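Local coordinates for protein HTH-type transcriptional regulator PrpR (Mycobacterium tuberculosis, PDB 6D2S) that regulates the expression of enzymes that break down short-chain fatty acids through the glyoxylate and methylcitrate cycles, and is required to assimilate propionate from cholesterol, at residues D112-S115 with T116-G120; A270-H273 with K274-Y277. All blocks are in the same frame, centred on the assembly; numbering follows the deposited sequence.

How the interactions relate
Both contacts are local and join consecutive residues of one chain, so neither nests in nor crosses the other. From the N terminus, interaction 1 comes first: it turns the loop that follows helix 101-109 into the start of helix 116-135, within the IrrE N-terminal-like region, and helix 3-13 lies against it. The chain then runs through the remaining helices and the five-stranded antiparallel sheet before interaction 2 closes the turn behind strand 261-268, in the C-terminal region of the short-chain fatty acyl coenzyme A regulator family. The two centres stand about 38 Å apart, on opposite sides of the chain's centre; this chain, one piece of the longer PrpR, carries both regions.

Interaction 1 of 2, residues D112-S115 with T116-G120; sequences DQLS and TEARG
Ser115 is the N-cap of helix 116-135, and its side chain caps the amide of Ala118, at the end of the loop that leaves helix 101-109 in the IrrE N-terminal-like region of PrpR. Ser115 OG accepts the amide hydrogen of Ala118 N over 3.1 Å, at 158°. With chi1 at 67°, the hydroxyl sits between the backbone N and the carbonyl carbon of its own residue, turned back over the first turn. The helical bond from Arg119 N to Ser115 O (2.8 Å) starts the regular pattern.

Arg119, in the conformer described here (a second position is modelled), reaches back along the incoming loop. Its chain runs extended from CG to NE, and NE donates to Leu114 O at 2.7 Å from above the carbonyl plane; a weak bond from NH2 reaches the same oxygen. Leu114 CB lies 3.5 Å above the plane of the guanidinium, offset toward the rim, while Asp112 O approaches the edge in plane. On the buried side, Leu114 CD2 packs on Ala118 CB at 3.8 Å, and Leu114 also touches Phe10 of helix 3-13 and Val108 of helix 101-109.

Ser115 OG also hydrogen-bonds Glu6 of helix 3-13, so one hydroxyl serves both the new helix and its neighbour. The NE bond, with weak help from NH2, would probably polarise Leu114 O and, in this conformer, tie the loop to the first turn.

Interaction 2 of 2, residues A270-H273 with K274-Y277; sequences AHAH and KLVY
The side chain of His273 has its CG between the backbone N and the carbonyl carbon (chi1 65°), which brings the imidazole round toward the next residue, while Lys274 places CG beside its own backbone N. The two side chains therefore run side by side in the same direction. Lys274 CG lies over one face of the ring, offset toward the rim, in a CH-pi contact 4.0 Å from the centroid of the His273 ring and 17° off its normal. Lys274 N lies over the same face, 3.4 Å from His273 CG, and at the ring edge Ala270 O lies in the plane. Beyond CG the lysine chain bends at each remaining torsion and carries its ammonium group away from the ring to a salt bridge with Glu146.

The backbone itself forms a short 3-10 turn. Lys274 N donates to His271 O over a long 3.3 Å, and Leu275 N to Ala272 O at 3.1 Å. These successive i to i+3 bonds are the mark of 3-10 geometry. As the turn ends, a water donates to His273 O and, weakly, to Leu275 O, bridging two carbonyls. On the buried side Ala272 CB meets Leu275 CD1 at 4.3 Å.

The turn lies in the C-terminal short-chain fatty acyl-CoA regulator region and follows strand 261-268 of the five-stranded antiparallel sheet. Ala272 and Leu275 both rest on Phe241 of the adjacent strand 239-247, and Leu275 also touches Tyr150. With Glu146 belonging to helix 138-147, the turn joins the end of the central strand 261-268 to that helix and to the loop after it, which holds Tyr150.

Interaction 1 of 2, residues D112-S115 with T116-G120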
loop_
_atom_site.group_PDB
_atom_site.type_symbol
_atom_site.label_atom_id
_atom_site.label_comp_id
_atom_site.label_asym_id
_atom_site.label_seq_id
_atom_site.Cartn_x
_atom_site.Cartn_y
_atom_site.Cartn_z
ATOM N N ASP A 112 0.813 -6.726 23.187
ATOM C CA ASP A 112 0.171 -6.533 24.491
ATOM C C ASP A 112 0.137 -5.068 24.923
ATOM O O ASP A 112 -0.715 -4.701 25.742
ATOM C CB ASP A 112 0.879 -7.383 25.564
ATOM C CG ASP A 112 0.250 -7.238 26.975
ATOM O OD1 ASP A 112 -0.868 -7.757 27.225
ATOM O OD2 ASP A 112 0.898 -6.627 27.856
ATOM N N GLN A 113 1.022 -4.224 24.377
ATOM C CA GLN A 113 1.229 -2.862 24.870
ATOM C C GLN A 113 0.331 -1.815 24.211
ATOM O O GLN A 113 0.214 -0.705 24.745
ATOM C CB GLN A 113 2.698 -2.443 24.668
ATOM C CG GLN A 113 3.715 -3.202 25.529
ATOM C CD GLN A 113 5.164 -2.872 25.160
ATOM O OE1 GLN A 113 5.515 -2.821 23.978
ATOM N NE2 GLN A 113 6.005 -2.635 26.174
ATOM N N LEU A 114 -0.302 -2.134 23.084
ATOM C CA LEU A 114 -1.039 -1.132 22.313
ATOM C C LEU A 114 -2.099 -0.436 23.158
ATOM O O LEU A 114 -2.880 -1.092 23.854
ATOM C CB LEU A 114 -1.705 -1.785 21.095
ATOM C CG LEU A 114 -0.785 -2.265 19.959
ATOM C CD1 LEU A 114 -1.563 -3.002 18.867
ATOM C CD2 LEU A 114 -0.037 -1.084 19.338
ATOM N N SER A 115 -2.144 0.896 23.076
ATOM C CA SER A 115 -3.237 1.656 23.686
ATOM C C SER A 115 -4.529 1.446 22.887
ATOM O O SER A 115 -4.514 0.919 21.775
ATOM C CB SER A 115 -2.895 3.142 23.723
ATOM O OG SER A 115 -2.859 3.644 22.392
ATOM N N THR A 116 -5.666 1.872 23.454
ATOM C CA THR A 116 -6.927 1.776 22.715
ATOM C C THR A 116 -6.858 2.545 21.408
ATOM O O THR A 116 -7.297 2.055 20.362
ATOM C CB THR A 116 -8.106 2.297 23.547
ATOM O OG1 THR A 116 -8.353 1.406 24.631
ATOM C CG2 THR A 116 -9.369 2.390 22.681
ATOM N N GLU A 117 -6.358 3.781 21.455
ATOM C CA GLU A 117 -6.275 4.555 20.224
ATOM C C GLU A 117 -5.406 3.842 19.200
ATOM O O GLU A 117 -5.744 3.799 18.009
ATOM C CB GLU A 117 -5.729 5.955 20.513
ATOM C CG GLU A 117 -5.596 6.793 19.254
ATOM C CD GLU A 117 -5.037 8.175 19.522
ATOM O OE1 GLU A 117 -4.925 8.963 18.558
ATOM O OE2 GLU A 117 -4.710 8.467 20.692
ATOM N N ALA A 118 -4.296 3.248 19.651
ATOM C CA ALA A 118 -3.419 2.532 18.722
ATOM C C ALA A 118 -4.099 1.293 18.161
ATOM O O ALA A 118 -3.894 0.945 16.992
ATOM C CB ALA A 118 -2.110 2.136 19.401
ATOM N N ARG A 119 -4.897 0.593 18.980
ATOM C CA ARG A 119 -5.611 -0.570 18.463
ATOM C C ARG A 119 -6.583 -0.172 17.354
ATOM O O ARG A 119 -6.733 -0.898 16.365
ATOM C CB ARG A 119 -6.320 -1.295 19.611
ATOM C CG ARG A 119 -5.316 -1.856 20.619
ATOM C CD ARG A 119 -5.928 -2.337 21.938
ATOM N NE ARG A 119 -4.860 -2.628 22.894
ATOM C CZ ARG A 119 -4.365 -3.841 23.130
ATOM N NH1 ARG A 119 -4.858 -4.897 22.493
ATOM N NH2 ARG A 119 -3.371 -3.998 23.998
ATOM N N GLY A 120 -7.241 0.983 17.493
ATOM C CA GLY A 120 -8.127 1.448 16.433
ATOM C C GLY A 120 -7.379 1.843 15.172
ATOM O O GLY A 120 -7.835 1.573 14.053
#

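Interaction 2 of 2, residues A270-H273 with K274-Y277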
loop_
_atom_site.group_PDB
_atom_site.type_symbol
_atom_site.label_atom_id
_atom_site.label_comp_id
_atom_site.label_asym_id
_atom_site.label_seq_id
_atom_site.Cartn_x
_atom_site.Cartn_y
_atom_site.Cartn_z
ATOM N N ALA A 270 23.303 -3.004 -3.207
ATOM C CA ALA A 270 23.581 -4.381 -3.605
ATOM C C ALA A 270 22.366 -5.125 -4.158
ATOM O O ALA A 270 22.535 -6.220 -4.707
ATOM C CB ALA A 270 24.153 -5.163 -2.420
ATOM N N HIS A 271 21.155 -4.584 -4.018
ATOM C CA HIS A 271 19.983 -5.157 -4.665
ATOM C C HIS A 271 19.583 -4.418 -5.932
ATOM O O HIS A 271 18.706 -4.901 -6.661
ATOM C CB HIS A 271 18.776 -5.156 -3.713
ATOM C CG HIS A 271 18.951 -6.038 -2.519
ATOM N ND1 HIS A 271 18.918 -7.414 -2.600
ATOM C CD2 HIS A 271 19.154 -5.743 -1.213
ATOM C CE1 HIS A 271 19.097 -7.928 -1.396
ATOM N NE2 HIS A 271 19.244 -6.936 -0.537
ATOM N N ALA A 272 20.200 -3.267 -6.211
ATOM C CA ALA A 272 19.666 -2.376 -7.238
ATOM C C ALA A 272 19.801 -2.928 -8.651
ATOM O O ALA A 272 19.199 -2.365 -9.572
ATOM C CB ALA A 272 20.347 -1.006 -7.153
ATOM N N HIS A 273 20.567 -3.998 -8.870
ATOM C CA HIS A 273 20.687 -4.464 -10.243
ATOM C C HIS A 273 19.376 -5.050 -10.758
ATOM O O HIS A 273 19.179 -5.112 -11.974
ATOM C CB HIS A 273 21.828 -5.477 -10.386
ATOM C CG HIS A 273 21.619 -6.752 -9.634
ATOM N ND1 HIS A 273 21.736 -6.834 -8.264
ATOM C CD2 HIS A 273 21.335 -8.005 -10.064
ATOM C CE1 HIS A 273 21.508 -8.079 -7.878
ATOM N NE2 HIS A 273 21.262 -8.809 -8.952
ATOM N N LYS A 274 18.469 -5.455 -9.868
ATOM C CA LYS A 274 17.170 -5.963 -10.290
ATOM C C LYS A 274 16.173 -4.858 -10.616
ATOM O O LYS A 274 15.061 -5.164 -11.058
ATOM C CB LYS A 274 16.589 -6.870 -9.201
ATOM C CG LYS A 274 17.482 -8.062 -8.865
ATOM C CD LYS A 274 17.424 -8.407 -7.379
ATOM C CE LYS A 274 16.022 -8.765 -6.935
ATOM N NZ LYS A 274 15.611 -10.142 -7.345
ATOM N N LEU A 275 16.523 -3.594 -10.386
ATOM C CA LEU A 275 15.640 -2.472 -10.691
ATOM C C LEU A 275 15.875 -1.993 -12.115
ATOM O O LEU A 275 17.018 -1.758 -12.509
ATOM C CB LEU A 275 15.892 -1.293 -9.755
ATOM C CG LEU A 275 15.792 -1.508 -8.248
ATOM C CD1 LEU A 275 16.172 -0.207 -7.548
ATOM C CD2 LEU A 275 14.391 -1.926 -7.877
ATOM N N VAL A 276 14.791 -1.783 -12.865
ATOM C CA VAL A 276 14.977 -1.166 -14.173
ATOM C C VAL A 276 15.634 0.200 -14.021
ATOM O O VAL A 276 16.353 0.658 -14.918
ATOM C CB VAL A 276 13.638 -1.088 -14.932
ATOM C CG1 VAL A 276 12.653 -0.198 -14.201
ATOM C CG2 VAL A 276 13.872 -0.598 -16.367
ATOM N N TYR A 277 15.446 0.844 -12.866
ATOM C CA TYR A 277 15.927 2.203 -12.633
ATOM C C TYR A 277 17.445 2.325 -12.587
ATOM O O TYR A 277 17.958 3.446 -12.698
ATOM C CB TYR A 277 15.333 2.728 -11.326
ATOM C CG TYR A 277 13.826 2.711 -11.338
ATOM C CD1 TYR A 277 13.116 3.536 -12.206
ATOM C CD2 TYR A 277 13.113 1.861 -10.499
ATOM C CE1 TYR A 277 11.731 3.520 -12.229
ATOM C CE2 TYR A 277 11.736 1.842 -10.510
ATOM C CZ TYR A 277 11.051 2.670 -11.380
ATOM O OH TYR A 277 9.684 2.649 -11.383
HETATM O O HOH W 1 17.057 -4.485 -14.134
#